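Local coordinates for protein aminopeptidase (Aneurinibacillus sp. AM-1, PDB 5IB9) that probably acts as a zinc-dependent aminopeptidase of the M28 family, removing residues from the N-terminal end of peptides, at residues R12-A15 against E16-Y19; N20-Q23 against F24-A28; G237-D240 against D241-V245; K379-K382 against E383-D386. One frame throughout, in Å; residues are numbered along the deposited sequence.

Overall arrangement
Three helix starts and one helix end make up this set, and their chemistry follows their depth. Contacts 1 and 4 lie at the surface, where Asp14 and Ser381 cap helices 15-25 and 382-400; they meet at a shared zinc ion held by Thr13 and Asp386 and are tied by the salt bridge Glu16-Lys382. Contact 2, partly buried, closes the helix that contact 1 opens, with a serine folding back on the backbone. Contact 3 is wholly buried and carries the zinc pair with its inhibitor. Ile22 links contacts 2, 3 and 4, packing on Ala238 of contact 3 and Leu385 of contact 4.

Contact 1 of 4, residues R12-A15 against E16-Y19; sequences RTDA and ENMY. With ZN (zinc ion), chain E.
The carboxylate of Asp14 lies against the side-chain amide of Asn17, the two flat groups stacked with their planes only 11° apart while the side chains themselves cross at about a right angle. Their CG atoms, Asp14 CG and Asn17 CG, are 3.6 Å apart, so the pair meets face to face, and two waters join the polar rims: one donates to Asp14 OD2 and Asn17 OD1, the other donates to Asp14 OD2 and accepts from Asn17 ND2. The amide is also tied to Glu250 of helix 238-256. With CG anti to the backbone N (chi1 -177°), Asp14 turns OD1 over the first turn of the following helix, where it accepts from Asn17 N at 3.0 Å, the donor standing well above the carboxylate plane. A weak, strongly bent bond runs from Glu16 N to Asp14 OD1 over 2.9 Å. This is a helix N-cap: Asp14 precedes helix 15-25 and supplies an acceptor to amides that have no preceding turn to bond to. Its negative charge would also suit the positive end of the helix dipole. Glu16, bent at chi2, brings OE2 to 3.3 Å from Asp14 OD1, a like-charge approach that is probably eased by the salt bridge from Glu16 OE1 to Lys382. On another side of the turn Met18 curls back, its CE lying 4.3 Å from Ala15 CB. One residue before the cap, Thr13 chelates a zinc ion through its backbone O at 2.1 Å and its OG1 at 2.2 Å, with three waters and Asp386 completing the shell.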
loop_
_atom_site.group_PDB
_atom_site.type_symbol
_atom_site.label_atom_id
_atom_site.label_comp_id
_atom_site.label_asym_id
_atom_site.label_seq_id
_atom_site.Cartn_x
_atom_site.Cartn_y
_atom_site.Cartn_z
ATOM N N ARG A 12 27.679 27.341 8.172
ATOM C CA ARG A 12 26.299 27.497 8.592
ATOM C C ARG A 12 25.750 26.343 9.410
ATOM O O ARG A 12 24.676 26.482 9.989
ATOM C CB ARG A 12 25.406 27.604 7.335
ATOM C CG ARG A 12 25.685 28.793 6.505
ATOM C CD ARG A 12 24.502 29.036 5.578
ATOM N NE ARG A 12 24.582 30.431 5.132
ATOM C CZ ARG A 12 25.360 30.808 4.141
ATOM N NH1 ARG A 12 26.111 29.969 3.478
ATOM N NH2 ARG A 12 25.414 32.126 3.760
ATOM N N THR A 13 26.387 25.155 9.483
ATOM C CA THR A 13 25.765 24.076 10.240
ATOM C C THR A 13 25.839 24.240 11.762
ATOM O O THR A 13 26.910 24.240 12.409
ATOM C CB THR A 13 26.545 22.780 9.873
ATOM O OG1 THR A 13 27.986 23.076 9.943
ATOM C CG2 THR A 13 26.216 22.249 8.417
ATOM N N ASP A 14 24.677 24.484 12.353
ATOM C CA ASP A 14 24.626 24.923 13.729
ATOM C C ASP A 14 24.348 23.740 14.572
ATOM O O ASP A 14 23.208 23.162 14.539
ATOM C CB ASP A 14 23.582 26.012 13.806
ATOM C CG ASP A 14 23.452 26.642 15.202
ATOM O OD1 ASP A 14 23.585 25.955 16.213
ATOM O OD2 ASP A 14 23.166 27.875 15.104
ATOM N N ALA A 15 25.330 23.342 15.357
ATOM C CA ALA A 15 25.175 22.171 16.154
ATOM C C ALA A 15 24.274 22.401 17.391
ATOM O O ALA A 15 23.759 21.409 17.941
ATOM C CB ALA A 15 26.564 21.627 16.591
ATOM N N GLU A 16 24.150 23.658 17.851
ATOM C CA GLU A 16 23.183 23.934 18.921
ATOM C C GLU A 16 21.719 23.702 18.443
ATOM O O GLU A 16 20.963 23.145 19.226
ATOM C CB GLU A 16 23.418 25.340 19.441
ATOM C CG GLU A 16 24.739 25.426 20.256
ATOM C CD GLU A 16 26.069 25.425 19.396
ATOM O OE1 GLU A 16 27.093 24.825 19.853
ATOM O OE2 GLU A 16 26.142 26.056 18.296
ATOM N N ASN A 17 21.413 24.090 17.226
ATOM C CA ASN A 17 20.063 23.853 16.642
ATOM C C ASN A 17 19.838 22.331 16.726
ATOM O O ASN A 17 18.757 21.840 17.100
ATOM C CB ASN A 17 19.978 24.338 15.233
ATOM C CG ASN A 17 19.955 25.823 15.098
ATOM O OD1 ASN A 17 19.767 26.569 16.105
ATOM N ND2 ASN A 17 20.010 26.285 13.839
ATOM N N MET A 18 20.854 21.569 16.258
ATOM C CA MET A 18 20.622 20.130 16.186
ATOM C C MET A 18 20.460 19.473 17.502
ATOM O O MET A 18 19.633 18.621 17.734
ATOM C CB MET A 18 21.763 19.429 15.391
ATOM C CG MET A 18 21.689 19.915 13.951
ATOM S SD MET A 18 22.915 19.084 12.825
ATOM C CE MET A 18 24.435 19.862 13.311
ATOM N N TYR A 19 21.304 19.881 18.473
ATOM C CA TYR A 19 21.144 19.350 19.804
ATOM C C TYR A 19 19.739 19.744 20.399
ATOM O O TYR A 19 19.106 18.911 20.996
ATOM C CB TYR A 19 22.258 20.001 20.718
ATOM C CG TYR A 19 22.329 19.486 22.121
ATOM C CD1 TYR A 19 23.003 18.307 22.482
ATOM C CD2 TYR A 19 21.623 20.206 23.110
ATOM C CE1 TYR A 19 23.041 17.866 23.879
ATOM C CE2 TYR A 19 21.621 19.768 24.454
ATOM C CZ TYR A 19 22.304 18.612 24.801
ATOM O OH TYR A 19 22.256 18.225 26.157
HETATM ZN ZN ZN E . 28.880 23.744 11.796
HETATM O O HOH W 1 27.741 24.845 15.554
HETATM O O HOH W 2 21.381 28.316 17.736
HETATM O O HOH W 3 21.055 29.298 13.665
HETATM O O HOH W 4 30.776 23.490 10.897
HETATM O O HOH W 5 29.637 24.350 13.620
HETATM O O HOH W 6 29.028 25.896 11.216
#

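Contact 2 of 4, residues N20-Q23 against F24-A28; sequences NTIQ and FLSQA
Ile22 O is gripped twice by one residue: Ser26 N donates to it at 2.9 Å and Ser26 OG at 2.6 Å, the two arriving from opposite faces of the carbonyl plane. The hydroxyl reaches back because OG is turned between the backbone N and the carbonyl carbon (chi1 61°), which lays it over the preceding turn. A water then donates both to Ser26 OG and to Gln23 O, the next carbonyl along, at 2.7 Å from the latter. The setting is the C-terminal end of helix 15-25, where Ser26 is the first residue to leave helical geometry. Just beyond, the extended side chain of Gln27 runs back along the helix end so that NE2 donates to Phe24 O over 2.9 Å, lying on a lone pair in the carbonyl plane, with the acceptor close to the plane of the glutamine amide. On the apolar side Thr21 and Leu25 run alongside each other, pointing the same way, with Thr21 CG2 and Leu25 CD1 3.8 Å apart. The ring of Phe24 stacks with Tyr43 of helix 35-50, while Ile22 packs against Ala238 and Ala246 of helix 238-256, wedging this helix between the two. At this helix end, then, Ile22 O keeps its helical amide and gains the serine hydroxyl, while water serves Gln23 O and the Gln27 side chain serves Phe24 O.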
loop_
_atom_site.group_PDB
_atom_site.type_symbol
_atom_site.label_atom_id
_atom_site.label_comp_id
_atom_site.label_asym_id
_atom_site.label_seq_id
_atom_site.Cartn_x
_atom_site.Cartn_y
_atom_site.Cartn_z
ATOM N N ASN A 20 19.348 20.974 20.136
ATOM C CA ASN A 20 17.990 21.432 20.661
ATOM C C ASN A 20 16.860 20.590 20.024
ATOM O O ASN A 20 15.877 20.261 20.707
ATOM C CB ASN A 20 17.829 22.912 20.383
ATOM C CG ASN A 20 18.715 23.761 21.341
ATOM O OD1 ASN A 20 19.277 23.236 22.285
ATOM N ND2 ASN A 20 18.885 25.034 20.989
ATOM N N THR A 21 16.997 20.299 18.726
ATOM C CA THR A 21 15.989 19.392 18.203
ATOM C C THR A 21 15.929 18.042 18.869
ATOM O O THR A 21 14.854 17.507 19.205
ATOM C CB THR A 21 16.325 19.183 16.653
ATOM O OG1 THR A 21 16.143 20.384 15.929
ATOM C CG2 THR A 21 15.440 18.020 16.057
ATOM N N ILE A 22 17.099 17.442 19.136
ATOM C CA ILE A 22 17.124 16.114 19.822
ATOM C C ILE A 22 16.536 16.239 21.253
ATOM O O ILE A 22 15.849 15.323 21.708
ATOM C CB ILE A 22 18.566 15.443 19.846
ATOM C CG1 ILE A 22 19.007 15.330 18.354
ATOM C CG2 ILE A 22 18.574 14.172 20.563
ATOM C CD1 ILE A 22 20.574 15.036 18.168
ATOM N N GLN A 23 16.910 17.321 21.922
ATOM C CA GLN A 23 16.443 17.528 23.303
ATOM C C GLN A 23 14.907 17.574 23.275
ATOM O O GLN A 23 14.288 16.878 24.106
ATOM C CB GLN A 23 16.945 18.880 23.760
ATOM C CG GLN A 23 16.600 19.153 25.246
ATOM C CD GLN A 23 17.325 20.430 25.708
ATOM O OE1 GLN A 23 17.404 21.445 24.983
ATOM N NE2 GLN A 23 17.898 20.372 26.891
ATOM N N PHE A 24 14.349 18.300 22.308
ATOM C CA PHE A 24 12.851 18.374 22.230
ATOM C C PHE A 24 12.282 16.968 21.997
ATOM O O PHE A 24 11.320 16.511 22.662
ATOM C CB PHE A 24 12.356 19.407 21.171
ATOM C CG PHE A 24 10.866 19.420 21.085
ATOM C CD1 PHE A 24 10.115 20.148 22.034
ATOM C CD2 PHE A 24 10.208 18.529 20.179
ATOM C CE1 PHE A 24 8.683 19.987 22.052
ATOM C CE2 PHE A 24 8.775 18.324 20.177
ATOM C CZ PHE A 24 8.049 19.150 21.143
ATOM N N LEU A 25 12.779 16.258 20.939
ATOM C CA LEU A 25 12.157 15.047 20.480
ATOM C C LEU A 25 12.266 13.861 21.451
ATOM O O LEU A 25 11.435 12.985 21.507
ATOM C CB LEU A 25 12.702 14.641 19.037
ATOM C CG LEU A 25 12.253 15.642 17.969
ATOM C CD1 LEU A 25 13.061 15.181 16.780
ATOM C CD2 LEU A 25 10.776 15.544 17.698
ATOM N N SER A 26 13.399 13.867 22.193
ATOM C CA SER A 26 13.708 12.692 22.990
ATOM C C SER A 26 13.255 12.851 24.459
ATOM O O SER A 26 13.751 12.108 25.336
ATOM C CB SER A 26 15.250 12.385 22.946
ATOM O OG SER A 26 16.044 13.428 23.460
ATOM N N GLN A 27 12.286 13.734 24.710
ATOM C CA GLN A 27 11.676 13.760 26.068
ATOM C C GLN A 27 10.894 12.502 26.393
ATOM O O GLN A 27 10.590 12.198 27.601
ATOM C CB GLN A 27 10.771 14.982 26.225
ATOM C CG GLN A 27 11.490 16.295 26.088
ATOM C CD GLN A 27 10.546 17.477 26.095
ATOM O OE1 GLN A 27 10.254 18.053 27.198
ATOM N NE2 GLN A 27 10.096 17.893 24.918
ATOM N N ALA A 28 10.486 11.728 25.375
ATOM C CA ALA A 28 9.793 10.514 25.573
ATOM C C ALA A 28 9.934 9.686 24.273
ATOM O O ALA A 28 10.136 10.278 23.198
ATOM C CB ALA A 28 8.246 10.804 25.881
HETATM O O HOH W 7 15.362 15.201 25.886
#

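Contact 3 of 4, residues G237-D240 against D241-V245; sequences GAND and DASGV. With ZN (zinc ion), chain C; ZN (zinc ion), chain B; BES (2-(3-amino-2-hydroxy-4-phenyl-butyrylamino)-4-methyl-pentanoic acid), chain H.
Ser243 overlaps the side chain of Asn239 one turn before it, with Ser243 CB 3.3 Å from Asn239 OD1 and the hydroxyl folded toward the backbone. Ser243 OG donates to Asn239 O at 2.6 Å, in the carbonyl plane and on a lone pair; a chi1 of 69° turns it back toward the preceding turn to meet that oxygen. Asn239 is fixed at both ends of its amide, ND2 donating to Glu367 and OD1 accepting from Gly304 N. The backbone is unusual here. The peptide between Asp240 and Asp241 is cis, and helix 238-256 opens with a wider, pi-type turn, in which Ala242 N donates to Gly237 O over 3.0 Å, five residues apart. Farther on, Asp241 OD1 accepts from Gly244 N at 3.0 Å, from above the carboxylate plane, an Asx motif. Ahead of that bend Asp240 sends its carboxylate out of the helix to the dinuclear zinc centre of this M28 peptidase. Asp240 OD1 binds one zinc ion at 2.0 Å and Asp240 OD2 the other at 1.8 Å, while the inhibitor's hydroxyl oxygen O2 bridges the same two ions. His228, Asp301 and the inhibitor's amine N2 also bind the first; Glu273, His371 and its carbonyl O3 also bind the second. A carboxylate used through both oxygens holds the metals as a pair. Behind it, Asp375 accepts from Asn239 N and Asp240 N, which with the bonded serine and asparagine is consistent with a fixed backbone beneath the bridging group.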
loop_
_atom_site.group_PDB
_atom_site.type_symbol
_atom_site.label_atom_id
_atom_site.label_comp_id
_atom_site.label_asym_id
_atom_site.label_seq_id
_atom_site.Cartn_x
_atom_site.Cartn_y
_atom_site.Cartn_z
ATOM N N GLY A 237 15.025 7.522 21.947
ATOM C CA GLY A 237 15.309 7.724 20.512
ATOM C C GLY A 237 16.136 8.913 20.238
ATOM O O GLY A 237 15.939 9.541 19.178
ATOM N N ALA A 238 17.064 9.315 21.112
ATOM C CA ALA A 238 17.810 10.505 20.834
ATOM C C ALA A 238 18.699 10.260 19.644
ATOM O O ALA A 238 18.824 11.147 18.768
ATOM C CB ALA A 238 18.697 10.976 22.032
ATOM N N ASN A 239 19.363 9.098 19.628
ATOM C CA ASN A 239 20.201 8.853 18.442
ATOM C C ASN A 239 19.430 8.153 17.341
ATOM O O ASN A 239 19.718 8.462 16.136
ATOM C CB ASN A 239 21.497 8.070 18.812
ATOM C CG ASN A 239 22.516 8.247 17.706
ATOM O OD1 ASN A 239 22.715 9.368 17.220
ATOM N ND2 ASN A 239 23.129 7.144 17.316
ATOM N N ASP A 240 18.556 7.208 17.706
ATOM C CA ASP A 240 17.776 6.418 16.754
ATOM C C ASP A 240 16.347 6.945 16.832
ATOM O O ASP A 240 15.562 6.376 17.588
ATOM C CB ASP A 240 17.806 4.855 17.085
ATOM C CG ASP A 240 17.240 3.989 16.028
ATOM O OD1 ASP A 240 16.945 4.700 14.877
ATOM O OD2 ASP A 240 16.872 2.729 16.031
ATOM N N ASP A 241 15.867 7.977 16.086
ATOM C CA ASP A 241 16.631 8.636 15.051
ATOM C C ASP A 241 16.350 10.109 15.162
ATOM O O ASP A 241 16.334 10.819 14.147
ATOM C CB ASP A 241 16.306 8.103 13.647
ATOM C CG ASP A 241 17.296 8.656 12.631
ATOM O OD1 ASP A 241 18.434 9.080 12.917
ATOM O OD2 ASP A 241 16.854 8.676 11.377
ATOM N N ALA A 242 16.247 10.653 16.415
ATOM C CA ALA A 242 16.254 12.127 16.476
ATOM C C ALA A 242 17.465 12.795 15.905
ATOM O O ALA A 242 17.360 13.911 15.343
ATOM C CB ALA A 242 15.944 12.668 17.920
ATOM N N SER A 243 18.628 12.146 15.994
ATOM C CA SER A 243 19.810 12.649 15.406
ATOM C C SER A 243 19.627 12.928 13.920
ATOM O O SER A 243 19.965 14.005 13.457
ATOM C CB SER A 243 20.994 11.669 15.649
ATOM O OG SER A 243 20.828 10.474 14.916
ATOM N N GLY A 244 19.124 11.939 13.200
ATOM C CA GLY A 244 18.935 12.138 11.769
ATOM C C GLY A 244 17.884 13.209 11.453
ATOM O O GLY A 244 18.040 13.899 10.502
ATOM N N VAL A 245 16.840 13.263 12.255
ATOM C CA VAL A 245 15.813 14.327 12.068
ATOM C C VAL A 245 16.493 15.685 12.258
ATOM O O VAL A 245 16.241 16.610 11.449
ATOM C CB VAL A 245 14.724 14.153 13.080
ATOM C CG1 VAL A 245 13.815 15.440 13.010
ATOM C CG2 VAL A 245 13.874 12.885 12.763
HETATM ZN ZN ZN C . 16.791 4.236 12.924
HETATM ZN ZN ZN B . 15.821 1.650 15.127
HETATM N N2 BES H . 18.690 2.524 12.673
HETATM C C1 BES H . 18.127 1.175 12.621
HETATM C C6 BES H . 18.906 0.374 11.580
HETATM C C7 BES H . 20.348 -0.014 11.892
HETATM C C8 BES H . 20.777 -0.409 13.184
HETATM C C12 BES H . 21.272 -0.009 10.824
HETATM C C9 BES H . 22.121 -0.791 13.383
HETATM C C11 BES H . 22.628 -0.388 11.029
HETATM C C10 BES H . 23.040 -0.771 12.315
HETATM C C2 BES H . 16.635 1.242 12.274
HETATM O O2 BES H . 16.193 2.275 13.153
HETATM C C3 BES H . 16.069 -0.073 12.686
HETATM O O3 BES H . 16.068 -0.345 13.882
HETATM N N1 BES H . 15.700 -0.880 11.752
HETATM C C4 BES H . 15.216 -2.217 12.112
HETATM C C13 BES H . 14.880 -2.841 10.769
HETATM C C14 BES H . 13.755 -2.133 10.005
HETATM C C15 BES H . 13.523 -3.011 8.783
HETATM C C16 BES H . 12.478 -1.892 10.812
HETATM C C5 BES H . 16.297 -3.118 12.695
HETATM O O1 BES H . 15.946 -4.151 13.337
HETATM O O4 BES H . 17.510 -2.882 12.546
#

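Contact 4 of 4, residues K379-K382 against E383-D386; sequences KISK and EKLD. With ZN (zinc ion), chain F; ZN (zinc ion), chain E; ZN (zinc ion), chain D.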
loop_
_atom_site.group_PDB
_atom_site.type_symbol
_atom_site.label_atom_id
_atom_site.label_comp_id
_atom_site.label_asym_id
_atom_site.label_seq_id
_atom_site.Cartn_x
_atom_site.Cartn_y
_atom_site.Cartn_z
ATOM N N LYS A 379 24.017 10.901 25.532
ATOM C CA LYS A 379 24.975 10.247 24.673
ATOM C C LYS A 379 25.286 10.971 23.387
ATOM O O LYS A 379 26.190 10.522 22.651
ATOM C CB LYS A 379 24.487 8.907 24.312
ATOM C CG LYS A 379 23.698 8.129 25.346
ATOM C CD LYS A 379 24.714 7.802 26.529
ATOM C CE LYS A 379 24.017 6.740 27.369
ATOM N NZ LYS A 379 22.847 7.292 28.126
ATOM N N ILE A 380 24.647 12.112 23.149
ATOM C CA ILE A 380 24.843 12.813 21.902
ATOM C C ILE A 380 26.103 13.713 21.865
ATOM O O ILE A 380 26.430 14.475 22.825
ATOM C CB ILE A 380 23.572 13.644 21.564
ATOM C CG1 ILE A 380 22.368 12.667 21.478
ATOM C CG2 ILE A 380 23.867 14.542 20.310
ATOM C CD1 ILE A 380 22.403 11.749 20.182
ATOM N N SER A 381 26.828 13.596 20.734
ATOM C CA SER A 381 27.963 14.418 20.440
ATOM C C SER A 381 27.609 15.500 19.398
ATOM O O SER A 381 27.327 15.182 18.210
ATOM C CB SER A 381 29.086 13.517 19.869
ATOM O OG SER A 381 30.051 14.432 19.330
ATOM N N LYS A 382 27.677 16.782 19.786
ATOM C CA LYS A 382 27.499 17.874 18.863
ATOM C C LYS A 382 28.531 17.846 17.731
ATOM O O LYS A 382 28.249 18.188 16.576
ATOM C CB LYS A 382 27.553 19.189 19.577
ATOM C CG LYS A 382 26.358 19.360 20.533
ATOM C CD LYS A 382 26.689 20.490 21.507
ATOM C CE LYS A 382 26.487 21.831 20.869
ATOM N NZ LYS A 382 26.289 22.861 22.058
ATOM N N GLU A 383 29.785 17.448 18.094
ATOM C CA GLU A 383 30.787 17.444 17.050
ATOM C C GLU A 383 30.475 16.441 15.930
ATOM O O GLU A 383 30.729 16.752 14.747
ATOM C CB GLU A 383 32.136 17.108 17.708
ATOM C CG GLU A 383 33.382 17.107 16.820
ATOM C CD GLU A 383 34.618 16.740 17.626
ATOM O OE1 GLU A 383 34.971 17.691 18.356
ATOM O OE2 GLU A 383 35.055 15.613 17.579
ATOM N N LYS A 384 29.975 15.280 16.320
ATOM C CA LYS A 384 29.583 14.219 15.354
ATOM C C LYS A 384 28.430 14.773 14.533
ATOM O O LYS A 384 28.420 14.599 13.306
ATOM C CB LYS A 384 29.249 12.895 15.997
ATOM C CG LYS A 384 30.536 12.267 16.589
ATOM C CD LYS A 384 30.199 10.891 17.084
ATOM C CE LYS A 384 30.649 9.797 16.213
ATOM N NZ LYS A 384 30.946 8.613 17.029
ATOM N N LEU A 385 27.391 15.316 15.161
ATOM C CA LEU A 385 26.258 15.823 14.411
ATOM C C LEU A 385 26.735 16.864 13.417
ATOM O O LEU A 385 26.318 16.867 12.237
ATOM C CB LEU A 385 25.261 16.553 15.354
ATOM C CG LEU A 385 24.490 15.649 16.289
ATOM C CD1 LEU A 385 23.752 16.587 17.271
ATOM C CD2 LEU A 385 23.482 14.711 15.624
ATOM N N ASP A 386 27.610 17.818 13.809
ATOM C CA ASP A 386 28.088 18.802 12.939
ATOM C C ASP A 386 28.879 18.176 11.757
ATOM O O ASP A 386 28.790 18.688 10.626
ATOM C CB ASP A 386 29.012 19.813 13.700
ATOM C CG ASP A 386 29.451 20.991 12.801
ATOM O OD1 ASP A 386 28.666 21.922 12.526
ATOM O OD2 ASP A 386 30.675 20.974 12.259
HETATM ZN ZN ZN F . 36.356 17.097 19.604
HETATM ZN ZN ZN E . 28.880 23.744 11.796
HETATM ZN ZN ZN D . 31.467 21.793 10.880
HETATM O O HOH W 4 30.776 23.490 10.897
HETATM O O HOH W 8 33.419 21.742 11.649
HETATM O O HOH W 9 33.810 22.101 10.460
HETATM O O HOH W 5 29.637 24.350 13.620
HETATM O O HOH W 6 29.028 25.896 11.216
#
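The chain passes from an extended conformation at Ile380 and Ser381 into helix 382-400, and the first turn closes through Leu385 N to Ser381 O at 3.1 Å and Asp386 N to Lys382 O at 2.9 Å. Ser381 is the N-cap. Its OG, swung anti to the backbone N (chi1 167°), faces the helix start and accepts from Lys384 N over 3.1 Å in a nearly straight bond of 165°. The same hydroxyl lies 3.5 Å from Lys384 CG, so the aliphatic base of the lysine runs alongside the cap before its ammonium goes on to the carbonyls of Ser305 and Gly309. Ahead of the cap Ile380 crosses Leu385 at about a right angle, touching with Ile380 CG2 against Leu385 CD1 at 3.7 Å. This pair faces inward, toward Ile22 of helix 15-25 and, through Leu385, Ser243 of helix 238-256, and so joins the start of helix 382-400 to both. The outer side of the turn is charged and metal-bound. The ammonium of Lys382 goes to Glu16, while Glu383, extended beyond CG, carries its carboxylate away from the helix to a zinc ion. One turn after Lys382, Asp386 shares its carboxylate between two further zinc ions, which a water also bridges; Thr13 binds one of these and Asp390 the other. The two oxygens divide the work, with Asp386 OD1 2.0 Å from the zinc ion it shares with Thr13 and Asp386 OD2 1.8 Å from the one it shares with Asp390.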